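Local atomic coordinates of biogenic amine-binding protein (Rhodnius prolixus, PDB entry 4GE1), a protein that binds biogenic amines such as serotonin and norepinephrine in the saliva of a blood-feeding insect, within a lipocalin barrel. Residues K102-D114 with V122-Y134. Numbering follows the deposited sequence.
With TSS (2-(1H-indol-3-yl)ethanamine), chain E.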
loop_
_atom_site.group_PDB
_atom_site.type_symbol
_atom_site.label_atom_id
_atom_site.label_comp_id
_atom_site.label_asym_id
_atom_site.label_seq_id
_atom_site.Cartn_x
_atom_site.Cartn_y
_atom_site.Cartn_z
ATOM N N LYS A 102 -19.471 -2.541 -0.072
ATOM C CA LYS A 102 -18.807 -1.406 -0.705
ATOM C C LYS A 102 -19.291 -0.061 -0.148
ATOM O O LYS A 102 -20.493 0.213 -0.111
ATOM C CB LYS A 102 -18.996 -1.451 -2.226
ATOM C CG LYS A 102 -18.653 -0.148 -2.943
ATOM C CD LYS A 102 -19.889 0.445 -3.591
ATOM C CE LYS A 102 -19.659 1.883 -4.053
ATOM N NZ LYS A 102 -20.953 2.579 -4.323
ATOM N N ILE A 103 -18.343 0.759 0.293
ATOM C CA ILE A 103 -18.613 2.146 0.654
ATOM C C ILE A 103 -18.356 3.076 -0.541
ATOM O O ILE A 103 -19.187 3.928 -0.870
ATOM C CB ILE A 103 -17.734 2.588 1.841
ATOM C CG1 ILE A 103 -18.162 1.862 3.119
ATOM C CG2 ILE A 103 -17.812 4.094 2.042
ATOM C CD1 ILE A 103 -17.366 2.253 4.344
ATOM N N ASP A 104 -17.201 2.895 -1.187
ATOM C CA ASP A 104 -16.780 3.717 -2.325
ATOM C C ASP A 104 -15.699 2.969 -3.100
ATOM O O ASP A 104 -15.138 1.978 -2.599
ATOM C CB ASP A 104 -16.226 5.062 -1.838
ATOM C CG ASP A 104 -16.128 6.107 -2.950
ATOM O OD1 ASP A 104 -16.341 5.768 -4.135
ATOM O OD2 ASP A 104 -15.832 7.279 -2.632
ATOM N N GLU A 105 -15.415 3.440 -4.316
ATOM C CA GLU A 105 -14.407 2.819 -5.179
ATOM C C GLU A 105 -13.640 3.870 -6.004
ATOM O O GLU A 105 -14.146 4.976 -6.283
ATOM C CB GLU A 105 -15.058 1.782 -6.111
ATOM C CG GLU A 105 -16.184 2.336 -7.003
ATOM C CD GLU A 105 -16.957 1.246 -7.761
ATOM O OE1 GLU A 105 -16.632 0.980 -8.940
ATOM O OE2 GLU A 105 -17.914 0.677 -7.189
ATOM N N ARG A 106 -12.422 3.522 -6.399
ATOM C CA ARG A 106 -11.578 4.436 -7.149
ATOM C C ARG A 106 -10.527 3.658 -7.916
ATOM O O ARG A 106 -10.292 2.468 -7.662
ATOM C CB ARG A 106 -10.867 5.363 -6.178
ATOM C CG ARG A 106 -9.969 4.599 -5.240
ATOM C CD ARG A 106 -9.654 5.373 -3.983
ATOM N NE ARG A 106 -9.230 4.465 -2.920
ATOM C CZ ARG A 106 -8.518 4.830 -1.860
ATOM N NH1 ARG A 106 -8.139 6.095 -1.724
ATOM N NH2 ARG A 106 -8.180 3.932 -0.940
ATOM N N THR A 107 -9.882 4.345 -8.850
ATOM C CA THR A 107 -8.767 3.779 -9.590
ATOM C C THR A 107 -7.463 4.296 -8.992
ATOM O O THR A 107 -7.323 5.494 -8.737
ATOM C CB THR A 107 -8.829 4.207 -11.058
ATOM O OG1 THR A 107 -10.139 3.939 -11.570
ATOM C CG2 THR A 107 -7.796 3.463 -11.883
ATOM N N LEU A 108 -6.514 3.394 -8.765
ATOM C CA LEU A 108 -5.214 3.773 -8.225
ATOM C C LEU A 108 -4.090 3.348 -9.155
ATOM O O LEU A 108 -4.004 2.180 -9.551
ATOM C CB LEU A 108 -4.993 3.148 -6.845
ATOM C CG LEU A 108 -5.919 3.614 -5.722
ATOM C CD1 LEU A 108 -5.641 2.884 -4.417
ATOM C CD2 LEU A 108 -5.754 5.091 -5.531
ATOM N N GLN A 109 -3.231 4.298 -9.509
ATOM C CA GLN A 109 -2.021 3.975 -10.258
ATOM C C GLN A 109 -0.895 3.699 -9.268
ATOM O O GLN A 109 -0.528 4.569 -8.472
ATOM C CB GLN A 109 -1.655 5.130 -11.193
ATOM C CG GLN A 109 -2.824 5.602 -12.052
ATOM C CD GLN A 109 -2.450 6.735 -13.003
ATOM O OE1 GLN A 109 -1.337 7.267 -12.956
ATOM N NE2 GLN A 109 -3.380 7.101 -13.877
ATOM N N VAL A 110 -0.355 2.484 -9.311
ATOM C CA VAL A 110 0.662 2.075 -8.353
ATOM C C VAL A 110 2.035 1.998 -9.007
ATOM O O VAL A 110 2.191 1.406 -10.081
ATOM C CB VAL A 110 0.323 0.699 -7.725
ATOM C CG1 VAL A 110 1.285 0.375 -6.593
ATOM C CG2 VAL A 110 -1.128 0.660 -7.229
ATOM N N SER A 111 3.037 2.585 -8.364
ATOM C CA SER A 111 4.393 2.539 -8.910
ATOM C C SER A 111 5.407 2.158 -7.847
ATOM O O SER A 111 5.705 2.954 -6.957
ATOM C CB SER A 111 4.784 3.899 -9.510
ATOM O OG SER A 111 3.716 4.466 -10.243
ATOM N N TYR A 112 5.939 0.946 -7.936
ATOM C CA TYR A 112 6.987 0.531 -7.013
ATOM C C TYR A 112 8.349 1.076 -7.432
ATOM O O TYR A 112 8.905 0.713 -8.472
ATOM C CB TYR A 112 6.992 -0.989 -6.780
ATOM C CG TYR A 112 5.971 -1.385 -5.737
ATOM C CD1 TYR A 112 4.706 -1.816 -6.107
ATOM C CD2 TYR A 112 6.254 -1.270 -4.380
ATOM C CE1 TYR A 112 3.755 -2.157 -5.153
ATOM C CE2 TYR A 112 5.307 -1.606 -3.414
ATOM C CZ TYR A 112 4.060 -2.051 -3.809
ATOM O OH TYR A 112 3.106 -2.377 -2.869
ATOM N N ILE A 113 8.852 1.981 -6.602
ATOM C CA ILE A 113 10.131 2.632 -6.799
ATOM C C ILE A 113 11.289 1.667 -6.557
ATOM O O ILE A 113 12.298 1.704 -7.273
ATOM C CB ILE A 113 10.242 3.835 -5.851
ATOM C CG1 ILE A 113 9.184 4.875 -6.210
ATOM C CG2 ILE A 113 11.636 4.429 -5.889
ATOM C CD1 ILE A 113 9.068 6.003 -5.209
ATOM N N ASP A 114 11.130 0.801 -5.555
ATOM C CA ASP A 114 12.151 -0.183 -5.195
ATOM C C ASP A 114 11.610 -1.227 -4.208
ATOM O O ASP A 114 10.639 -0.974 -3.489
ATOM C CB ASP A 114 13.375 0.513 -4.594
ATOM C CG ASP A 114 14.569 -0.417 -4.447
ATOM O OD1 ASP A 114 14.683 -1.380 -5.236
ATOM O OD2 ASP A 114 15.401 -0.180 -3.546
ATOM N N VAL A 122 9.205 0.433 -1.562
ATOM C CA VAL A 122 8.887 1.853 -1.548
ATOM C C VAL A 122 7.933 2.141 -2.700
ATOM O O VAL A 122 8.178 1.740 -3.837
ATOM C CB VAL A 122 10.158 2.694 -1.648
ATOM C CG1 VAL A 122 9.818 4.173 -1.651
ATOM C CG2 VAL A 122 11.097 2.341 -0.495
ATOM N N VAL A 123 6.825 2.806 -2.405
ATOM C CA VAL A 123 5.755 2.893 -3.384
ATOM C C VAL A 123 5.213 4.313 -3.533
ATOM O O VAL A 123 5.267 5.116 -2.603
ATOM C CB VAL A 123 4.600 1.896 -3.050
ATOM C CG1 VAL A 123 3.793 2.355 -1.817
ATOM C CG2 VAL A 123 3.696 1.681 -4.254
ATOM N N HIS A 124 4.722 4.619 -4.727
ATOM C CA HIS A 124 3.948 5.825 -4.962
ATOM C C HIS A 124 2.566 5.409 -5.450
ATOM O O HIS A 124 2.443 4.670 -6.434
ATOM C CB HIS A 124 4.640 6.720 -5.997
ATOM C CG HIS A 124 3.789 7.856 -6.477
ATOM N ND1 HIS A 124 3.043 7.791 -7.630
ATOM C CD2 HIS A 124 3.568 9.086 -5.950
ATOM C CE1 HIS A 124 2.397 8.935 -7.800
ATOM N NE2 HIS A 124 2.698 9.734 -6.796
ATOM N N VAL A 125 1.532 5.851 -4.738
ATOM C CA VAL A 125 0.154 5.543 -5.099
ATOM C C VAL A 125 -0.621 6.820 -5.354
ATOM O O VAL A 125 -0.526 7.772 -4.581
ATOM C CB VAL A 125 -0.563 4.764 -4.002
ATOM C CG1 VAL A 125 -1.935 4.312 -4.495
ATOM C CG2 VAL A 125 0.276 3.577 -3.561
ATOM N N CYS A 126 -1.394 6.847 -6.431
ATOM C CA CYS A 126 -2.118 8.063 -6.777
ATOM C C CYS A 126 -3.417 7.806 -7.528
ATOM O O CYS A 126 -3.514 6.878 -8.323
ATOM C CB CYS A 126 -1.221 8.996 -7.587
ATOM S SG CYS A 126 -1.931 10.621 -7.796
ATOM N N ASP A 127 -4.412 8.644 -7.267
ATOM C CA ASP A 127 -5.718 8.515 -7.896
ATOM C C ASP A 127 -5.879 9.604 -8.939
ATOM O O ASP A 127 -5.864 10.783 -8.607
ATOM C CB ASP A 127 -6.816 8.629 -6.836
ATOM C CG ASP A 127 -8.210 8.443 -7.408
ATOM O OD1 ASP A 127 -8.380 8.522 -8.646
ATOM O OD2 ASP A 127 -9.145 8.230 -6.608
ATOM N N PRO A 128 -6.033 9.211 -10.209
ATOM C CA PRO A 128 -6.151 10.138 -11.341
ATOM C C PRO A 128 -7.348 11.070 -11.189
ATOM O O PRO A 128 -7.361 12.158 -11.766
ATOM C CB PRO A 128 -6.368 9.208 -12.534
ATOM C CG PRO A 128 -5.809 7.896 -12.104
ATOM C CD PRO A 128 -6.066 7.805 -10.642
ATOM N N ALA A 129 -8.344 10.642 -10.423
ATOM C CA ALA A 129 -9.531 11.453 -10.188
ATOM C C ALA A 129 -9.365 12.316 -8.941
ATOM O O ALA A 129 -10.192 13.181 -8.660
ATOM C CB ALA A 129 -10.762 10.567 -10.064
ATOM N N ALA A 130 -8.298 12.070 -8.191
ATOM C CA ALA A 130 -8.020 12.840 -6.982
ATOM C C ALA A 130 -6.516 12.971 -6.765
ATOM O O ALA A 130 -5.983 12.503 -5.760
ATOM C CB ALA A 130 -8.678 12.192 -5.778
ATOM N N PRO A 131 -5.830 13.618 -7.717
ATOM C CA PRO A 131 -4.366 13.735 -7.728
ATOM C C PRO A 131 -3.824 14.415 -6.476
ATOM O O PRO A 131 -2.667 14.179 -6.113
ATOM C CB PRO A 131 -4.098 14.606 -8.956
ATOM C CG PRO A 131 -5.380 15.367 -9.171
ATOM C CD PRO A 131 -6.452 14.393 -8.804
ATOM N N ASP A 132 -4.642 15.259 -5.845
ATOM C CA ASP A 132 -4.268 15.890 -4.588
ATOM C C ASP A 132 -4.054 14.841 -3.508
ATOM O O ASP A 132 -3.286 15.058 -2.569
ATOM C CB ASP A 132 -5.322 16.915 -4.151
ATOM C CG ASP A 132 -5.192 18.238 -4.892
ATOM O OD1 ASP A 132 -4.230 18.382 -5.680
ATOM O OD2 ASP A 132 -6.040 19.137 -4.680
ATOM N N TYR A 133 -4.745 13.710 -3.642
ATOM C CA TYR A 133 -4.456 12.535 -2.831
ATOM C C TYR A 133 -3.360 11.724 -3.502
ATOM O O TYR A 133 -3.626 10.924 -4.407
ATOM C CB TYR A 133 -5.696 11.651 -2.654
ATOM C CG TYR A 133 -5.369 10.199 -2.311
ATOM C CD1 TYR A 133 -5.094 9.817 -1.002
ATOM C CD2 TYR A 133 -5.339 9.213 -3.295
ATOM C CE1 TYR A 133 -4.796 8.502 -0.684
ATOM C CE2 TYR A 133 -5.036 7.900 -2.985
ATOM C CZ TYR A 133 -4.767 7.550 -1.677
ATOM O OH TYR A 133 -4.474 6.242 -1.350
ATOM N N TYR A 134 -2.125 11.949 -3.083
ATOM C CA TYR A 134 -1.053 11.070 -3.507
ATOM C C TYR A 134 -0.344 10.546 -2.281
ATOM O O TYR A 134 -0.301 11.206 -1.235
ATOM C CB TYR A 134 -0.072 11.767 -4.454
ATOM C CG TYR A 134 0.763 12.855 -3.814
ATOM C CD1 TYR A 134 0.415 14.192 -3.953
ATOM C CD2 TYR A 134 1.908 12.549 -3.084
ATOM C CE1 TYR A 134 1.173 15.197 -3.375
ATOM C CE2 TYR A 134 2.680 13.558 -2.501
ATOM C CZ TYR A 134 2.304 14.874 -2.654
ATOM O OH TYR A 134 3.064 15.884 -2.092
HETATM N N1 TSS E . -4.711 1.049 0.630
HETATM C CA TSS E . -4.680 2.223 -0.208
HETATM C CB TSS E . -3.359 2.905 -0.376
HETATM C CG TSS E . -2.137 2.048 -0.463
HETATM C CD1 TSS E . -1.136 1.935 0.493
HETATM N NE1 TSS E . -0.193 1.079 0.048
HETATM C CE2 TSS E . -0.556 0.603 -1.195
HETATM C CD2 TSS E . -1.749 1.188 -1.536
HETATM C CZ2 TSS E . 0.071 -0.318 -2.077
HETATM C CH2 TSS E . -0.518 -0.620 -3.302
HETATM C CZ3 TSS E . -1.732 -0.023 -3.649
HETATM C CE3 TSS E . -2.353 0.878 -2.777
HETATM O O HOH W 1 1.790 5.835 -9.229
#
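Val123 lays CG2 over the centre of the Tyr112 ring, 3.7 Å from the ring centroid and only 8° off its normal, a CH-pi contact. The same methyl presses on Val110, with Val123 CG2 3.6 Å from Val110 CG1; a chi1 of 72° for CG1 swings CG2 anti to N, where it reaches both the ring and Val110. Further along this face Leu108 splits its branches: CD1 packs on Val125 CG1, and CD2 meets the edge of the Tyr133 ring, 3.9 Å from CE2. Tryptamine lies on the surface so formed: Val110 CG2 is 3.7 Å from CZ3 of the indole, and Val125 CG2, from the partner strand, touches CD2. Tyr133 OH lies near CB of the ligand's ethylamine chain and Arg106 NH2 near CA. Arg106 NH1 approaches Tyr133 CZ obliquely, 3.7 Å away, with guanidinium and ring planes 31° apart; Asn93 holds NH2 by a hydrogen bond. Tyr112 OH approaches the benzo part of the indole and is hydrogen-bonded to Gln139, which also binds the ligand. These strands form an antiparallel hairpin of the lipocalin beta-barrel, with the Val110–Val125 and Tyr112–Val123 non-hydrogen-bonded pairs turned to the pocket. On the other face, a water links Ser111 OG (2.6 Å) with His124 ND1 (2.8 Å) and also bonds the carbonyls Gln109 O and His124 O, and Cys126 is tied to Cys5 by a disulfide. Six backbone bonds zip the strands, starting with Gln109 N to Cys126 O (2.9 Å). A classic bulge sets Ile113 and Asp114 against the single Val122, shifting the pairing by one: Val122 O takes Ile113 N, and Val122 N gives to Asp114 O. Asp127 OD1 receives Ala129 N from above the carboxylate plane, in an Asx turn within the type I turn from Asp127 to Ala130.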